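Local structure of periplasmic binding protein (Agrobacterium tumefaciens str. B6, 5L9G) at residues A[105-110]-A[289-294]; A[247-252]-A[314-319]. The protein binds the opine mannopine in the periplasm and probably delivers it to an ABC transporter for uptake into the bacterium. All coordinates share one frame; numbering follows the deposited sequence.

How the interactions relate
Interactions 1 and 2 have centres about 14 Å apart and interleave along the chain: 105-110 comes first, then 247-252, 289-294 and 314-319. Both reach the same mixed sheet, in which strand 115-128 pairs with strand 240-256 on which 247-252 lies, and with strand 289-290 of interaction 1. They also meet directly, Ser110 CB lying 4.2 Å from Thr251 CG2. Interaction 1 ties the loop ahead of strand 111-112 to the connection between strand 289-290 and helix 294-299, whereas interaction 2 packs strand 240-256 against the end of helix 313-316. Segment 247-252 ends at Asp252, which binds mannopine, so both contacts are joined to a sheet that carries part of the binding site.

Interaction 1 of 2, residues A[105-110]-A[289-294]; sequences DFPPGS and APANMK
Asp105 O accepts from Met293 N at 2.8 Å, and the bond is straight, with 162° at the hydrogen and the donor almost in line with the C=O bond. Beside it, Asn292 CA makes a weaker C-H contact with the same oxygen. Pro107 CD closely approaches another carbonyl oxygen, Ala291 O, at 3.3 Å.

The apolar part centres on Phe106. Asn292 CA sits over one face of its ring, 4.2 Å from the centroid, in a CH-pi contact displaced toward the rim. Ala291 CB touches Phe106 CD2 at 3.8 Å; a methyl is small enough to let ring and backbone come close. Outside, the extended Met293 chain runs past the Asp105 carbonyl until its CE lies 3.8 Å from Phe106 O, a flexible apolar arm suited to an exposed surface.

Opposite charges may attract weakly, but Asp105 OD2 and Lys294 NZ stay 4.4 Å apart, beyond a salt bridge. Lys294 CD crosses beside Asp105 OD1, 3.4 Å away.

Farther along the loop, Pro107 to Ser110 form a type II turn with Gly109 at positive phi, closed by Ser110 N and OG, which both donate to Pro107 O.

With CG anti to its backbone N (chi1 -169°), Asn292 turns OD1 back to accept from Lys294 N at 3.1 Å, while its ND2 donates to Ser274 O. The Asn292 bond is a side-chain cap on the turn that leads into helix 294-299.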
loop_
_atom_site.group_PDB
_atom_site.type_symbol
_atom_site.label_atom_id
_atom_site.label_comp_id
_atom_site.label_asym_id
_atom_site.label_seq_id
_atom_site.Cartn_x
_atom_site.Cartn_y
_atom_site.Cartn_z
ATOM N N ASP A 105 1.113 -14.142 -15.989
ATOM C CA ASP A 105 -0.040 -14.226 -15.089
ATOM C C ASP A 105 -0.202 -12.989 -14.205
ATOM O O ASP A 105 -1.205 -12.884 -13.509
ATOM C CB ASP A 105 0.084 -15.456 -14.180
ATOM C CG ASP A 105 0.111 -16.779 -14.907
ATOM O OD1 ASP A 105 -0.529 -16.882 -15.979
ATOM O OD2 ASP A 105 0.702 -17.731 -14.369
ATOM N N PHE A 106 0.794 -12.096 -14.173
ATOM C CA PHE A 106 0.745 -10.926 -13.296
ATOM C C PHE A 106 0.762 -9.609 -14.096
ATOM O O PHE A 106 1.178 -9.627 -15.256
ATOM C CB PHE A 106 1.920 -10.991 -12.286
ATOM C CG PHE A 106 1.769 -12.089 -11.260
ATOM C CD1 PHE A 106 2.078 -13.410 -11.574
ATOM C CD2 PHE A 106 1.289 -11.810 -9.984
ATOM C CE1 PHE A 106 1.879 -14.432 -10.641
ATOM C CE2 PHE A 106 1.137 -12.831 -9.032
ATOM C CZ PHE A 106 1.418 -14.133 -9.369
ATOM N N PRO A 107 0.335 -8.456 -13.520
ATOM C CA PRO A 107 0.404 -7.197 -14.287
ATOM C C PRO A 107 1.841 -6.890 -14.746
ATOM O O PRO A 107 2.801 -7.309 -14.081
ATOM C CB PRO A 107 -0.102 -6.146 -13.291
ATOM C CG PRO A 107 -0.935 -6.905 -12.308
ATOM C CD PRO A 107 -0.226 -8.226 -12.169
ATOM N N PRO A 108 2.037 -6.227 -15.912
ATOM C CA PRO A 108 3.413 -5.929 -16.344
ATOM C C PRO A 108 4.138 -5.038 -15.332
ATOM O O PRO A 108 3.529 -4.127 -14.765
ATOM C CB PRO A 108 3.233 -5.243 -17.711
ATOM C CG PRO A 108 1.848 -4.735 -17.715
ATOM C CD PRO A 108 1.036 -5.656 -16.838
ATOM N N GLY A 109 5.400 -5.373 -15.071
ATOM C CA GLY A 109 6.253 -4.666 -14.120
ATOM C C GLY A 109 6.022 -5.022 -12.661
ATOM O O GLY A 109 6.794 -4.590 -11.800
ATOM N N SER A 110 4.985 -5.842 -12.365
ATOM C CA SER A 110 4.634 -6.224 -10.988
ATOM C C SER A 110 5.498 -7.364 -10.405
ATOM O O SER A 110 5.367 -7.686 -9.216
ATOM C CB SER A 110 3.153 -6.552 -10.883
ATOM O OG SER A 110 2.865 -7.840 -11.398
ATOM N N ALA A 289 -7.475 -6.605 -4.208
ATOM C CA ALA A 289 -7.595 -7.183 -5.543
ATOM C C ALA A 289 -6.425 -8.130 -5.762
ATOM O O ALA A 289 -5.295 -7.694 -5.610
ATOM C CB ALA A 289 -7.573 -6.085 -6.600
ATOM N N PRO A 290 -6.650 -9.415 -6.102
ATOM C CA PRO A 290 -5.502 -10.323 -6.349
ATOM C C PRO A 290 -4.660 -9.865 -7.539
ATOM O O PRO A 290 -5.198 -9.233 -8.459
ATOM C CB PRO A 290 -6.168 -11.681 -6.617
ATOM C CG PRO A 290 -7.544 -11.353 -7.072
ATOM C CD PRO A 290 -7.941 -10.098 -6.317
ATOM N N ALA A 291 -3.340 -10.137 -7.515
ATOM C CA ALA A 291 -2.457 -9.744 -8.633
ATOM C C ALA A 291 -2.386 -10.849 -9.696
ATOM O O ALA A 291 -2.148 -10.557 -10.867
ATOM C CB ALA A 291 -1.059 -9.413 -8.126
ATOM N N ASN A 292 -2.595 -12.111 -9.292
ATOM C CA ASN A 292 -2.566 -13.238 -10.229
ATOM C C ASN A 292 -3.860 -13.241 -11.064
ATOM O O ASN A 292 -4.938 -13.509 -10.534
ATOM C CB ASN A 292 -2.378 -14.564 -9.480
ATOM C CG ASN A 292 -2.076 -15.743 -10.373
ATOM O OD1 ASN A 292 -2.484 -15.805 -11.534
ATOM N ND2 ASN A 292 -1.376 -16.721 -9.838
ATOM N N MET A 293 -3.737 -12.922 -12.368
ATOM C CA MET A 293 -4.829 -12.845 -13.349
ATOM C C MET A 293 -5.683 -14.118 -13.392
ATOM O O MET A 293 -6.889 -14.042 -13.630
ATOM C CB MET A 293 -4.268 -12.559 -14.760
ATOM C CG MET A 293 -3.698 -11.167 -14.925
ATOM S SD MET A 293 -2.692 -10.918 -16.427
ATOM C CE MET A 293 -2.428 -9.136 -16.293
ATOM N N LYS A 294 -5.052 -15.287 -13.174
ATOM C CA LYS A 294 -5.733 -16.578 -13.159
ATOM C C LYS A 294 -6.740 -16.710 -11.993
ATOM O O LYS A 294 -7.703 -17.460 -12.130
ATOM C CB LYS A 294 -4.730 -17.739 -13.157
ATOM C CG LYS A 294 -3.894 -17.854 -14.431
ATOM C CD LYS A 294 -2.744 -18.858 -14.267
ATOM C CE LYS A 294 -3.127 -20.282 -14.602
ATOM N NZ LYS A 294 -1.979 -21.214 -14.432
#

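Interaction 2 of 2, residues A[247-252]-A[314-319]; sequences AQLGTD and ENVAVQ. With MO0 (mannopine), chain C.
Asp252 OD2 is gripped by two nitrogens of mannopine, N at 2.8 Å and the amide NE2 at 2.9 Å. The other carboxylate oxygen, Asp252 OD1, closely approaches the mannopine hydroxyl OAE, 2.7 Å away. An aspartate suits this place because its two oxygens can serve the amine, the amide and the polyol chain together, and its negative charge would favour a protonated amine.

At the start of segment 247-252, Gln319 of the turn after the helix packs on Ala247. Its CB is 3.3 Å from Ala247 O, and its OE1 comes near Ala247 CB and the backbone at Leu249. That oxygen is satisfied by Ser122 OG, on the neighbouring strand 115-128. The extended side chain also carries Gln319 NE2 back to Asn315 O, 3.1 Å away. Asn315 O lies in the amide plane of Gln319, whereas NE2 stands above the plane of the Asn315 carbonyl, and Val318 N reaches the same oxygen from the opposite face. A second acceptor, Ala310 O, helps fix this buried amide.

Val316 to Gln319 make a type I turn that brings the chain off helix 313-316 into strand 320-321, parallel to strand 240-256; Tyr320 continues the pairing with backbone bonds to Ala247 and Leu249. The long strand 240-256 also pairs with 115-128, consistent with the strands that link the two lobes of a periplasmic solute-binding protein.

A chi1 of 175° swings the Leu249 branch away from its own nitrogen and toward the helix end, where CD2 meets Val316 CG2 at 3.9 Å, the two branched side chains crossing at a slant.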
loop_
_atom_site.group_PDB
_atom_site.type_symbol
_atom_site.label_atom_id
_atom_site.label_comp_id
_atom_site.label_asym_id
_atom_site.label_seq_id
_atom_site.Cartn_x
_atom_site.Cartn_y
_atom_site.Cartn_z
ATOM N N ALA A 247 -7.259 8.643 -6.583
ATOM C CA ALA A 247 -6.557 7.654 -5.773
ATOM C C ALA A 247 -5.322 7.125 -6.538
ATOM O O ALA A 247 -5.259 7.186 -7.770
ATOM C CB ALA A 247 -7.487 6.503 -5.402
ATOM N N GLN A 248 -4.341 6.622 -5.798
ATOM C CA GLN A 248 -3.147 6.035 -6.388
ATOM C C GLN A 248 -3.332 4.520 -6.388
ATOM O O GLN A 248 -3.607 3.927 -5.340
ATOM C CB GLN A 248 -1.896 6.409 -5.582
ATOM C CG GLN A 248 -0.602 5.820 -6.165
ATOM C CD GLN A 248 0.577 6.181 -5.309
ATOM O OE1 GLN A 248 1.276 7.125 -5.602
ATOM N NE2 GLN A 248 0.750 5.573 -4.172
ATOM N N LEU A 249 -3.174 3.901 -7.571
ATOM C CA LEU A 249 -3.287 2.447 -7.730
ATOM C C LEU A 249 -1.924 1.855 -7.391
ATOM O O LEU A 249 -0.937 2.102 -8.095
ATOM C CB LEU A 249 -3.738 2.116 -9.178
ATOM C CG LEU A 249 -3.806 0.633 -9.600
ATOM C CD1 LEU A 249 -4.727 -0.158 -8.703
ATOM C CD2 LEU A 249 -4.273 0.512 -11.048
ATOM N N GLY A 250 -1.870 1.161 -6.261
ATOM C CA GLY A 250 -0.637 0.561 -5.769
ATOM C C GLY A 250 -0.568 -0.922 -6.010
ATOM O O GLY A 250 -1.567 -1.552 -6.374
ATOM N N THR A 251 0.620 -1.477 -5.770
ATOM C CA THR A 251 0.894 -2.903 -5.863
ATOM C C THR A 251 1.687 -3.327 -4.636
ATOM O O THR A 251 2.714 -2.725 -4.318
ATOM C CB THR A 251 1.633 -3.247 -7.181
ATOM O OG1 THR A 251 0.869 -2.778 -8.286
ATOM C CG2 THR A 251 1.881 -4.746 -7.341
ATOM N N ASP A 252 1.195 -4.335 -3.924
ATOM C CA ASP A 252 1.929 -4.909 -2.795
ATOM C C ASP A 252 2.442 -6.258 -3.250
ATOM O O ASP A 252 1.891 -6.864 -4.178
ATOM C CB ASP A 252 1.035 -5.069 -1.557
ATOM C CG ASP A 252 1.004 -3.862 -0.637
ATOM O OD1 ASP A 252 1.929 -3.012 -0.731
ATOM O OD2 ASP A 252 0.080 -3.777 0.188
ATOM N N GLU A 314 -13.681 0.561 -13.953
ATOM C CA GLU A 314 -14.323 1.830 -13.581
ATOM C C GLU A 314 -13.545 2.600 -12.529
ATOM O O GLU A 314 -13.541 3.834 -12.567
ATOM C CB GLU A 314 -15.783 1.639 -13.181
ATOM C CG GLU A 314 -16.683 1.573 -14.403
ATOM C CD GLU A 314 -18.141 1.920 -14.183
ATOM O OE1 GLU A 314 -18.457 3.111 -13.951
ATOM O OE2 GLU A 314 -18.982 1.008 -14.355
ATOM N N ASN A 315 -12.803 1.878 -11.653
ATOM C CA ASN A 315 -11.992 2.518 -10.622
ATOM C C ASN A 315 -10.657 2.975 -11.179
ATOM O O ASN A 315 -10.208 4.078 -10.873
ATOM C CB ASN A 315 -11.827 1.598 -9.402
ATOM C CG ASN A 315 -13.167 1.271 -8.761
ATOM O OD1 ASN A 315 -14.156 2.014 -8.866
ATOM N ND2 ASN A 315 -13.243 0.149 -8.101
ATOM N N VAL A 316 -10.030 2.151 -12.024
ATOM C CA VAL A 316 -8.755 2.524 -12.656
ATOM C C VAL A 316 -8.877 3.832 -13.449
ATOM O O VAL A 316 -7.962 4.661 -13.401
ATOM C CB VAL A 316 -8.156 1.361 -13.505
ATOM C CG1 VAL A 316 -6.887 1.800 -14.233
ATOM C CG2 VAL A 316 -7.858 0.161 -12.620
ATOM N N ALA A 317 -10.026 4.034 -14.139
ATOM C CA ALA A 317 -10.281 5.217 -14.968
ATOM C C ALA A 317 -10.097 6.552 -14.236
ATOM O O ALA A 317 -9.755 7.542 -14.882
ATOM C CB ALA A 317 -11.672 5.146 -15.577
ATOM N N VAL A 318 -10.290 6.577 -12.896
ATOM C CA VAL A 318 -10.181 7.817 -12.113
ATOM C C VAL A 318 -8.946 7.838 -11.211
ATOM O O VAL A 318 -8.789 8.750 -10.389
ATOM C CB VAL A 318 -11.479 8.138 -11.329
ATOM C CG1 VAL A 318 -12.633 8.401 -12.303
ATOM C CG2 VAL A 318 -11.824 7.035 -10.314
ATOM N N GLN A 319 -8.048 6.853 -11.413
ATOM C CA GLN A 319 -6.818 6.714 -10.648
ATOM C C GLN A 319 -5.600 6.918 -11.547
ATOM O O GLN A 319 -5.714 7.108 -12.759
ATOM C CB GLN A 319 -6.748 5.294 -10.010
ATOM C CG GLN A 319 -7.785 5.055 -8.921
ATOM C CD GLN A 319 -7.607 3.699 -8.308
ATOM O OE1 GLN A 319 -6.751 3.500 -7.435
ATOM N NE2 GLN A 319 -8.349 2.715 -8.818
HETATM O OAB MO0 C . 6.994 -1.523 1.888
HETATM C CAF MO0 C . 6.765 -1.430 3.268
HETATM C CAG MO0 C . 5.391 -0.887 3.613
HETATM O OAC MO0 C . 5.432 0.496 3.679
HETATM C CAH MO0 C . 4.271 -1.425 2.757
HETATM O OAM MO0 C . 4.239 -2.805 2.768
HETATM C CAI MO0 C . 2.885 -0.848 3.049
HETATM O OAD MO0 C . 2.481 -1.148 4.350
HETATM C CAJ MO0 C . 1.871 -1.247 2.015
HETATM O OAE MO0 C . 2.296 -0.805 0.758
HETATM C CAK MO0 C . 0.436 -0.791 2.317
HETATM N N MO0 C . -0.466 -1.944 2.196
HETATM C CA MO0 C . -1.898 -1.559 2.238
HETATM C C MO0 C . -2.480 -1.876 3.595
HETATM O O MO0 C . -1.724 -2.254 4.514
HETATM C CB MO0 C . -2.717 -2.190 1.136
HETATM C CG MO0 C . -3.033 -3.647 1.399
HETATM C CD MO0 C . -3.377 -4.408 0.167
HETATM O OE1 MO0 C . -4.733 -4.641 -0.099
HETATM N NE2 MO0 C . -2.532 -4.856 -0.625
HETATM O OXT MO0 C . -3.715 -1.701 3.842
#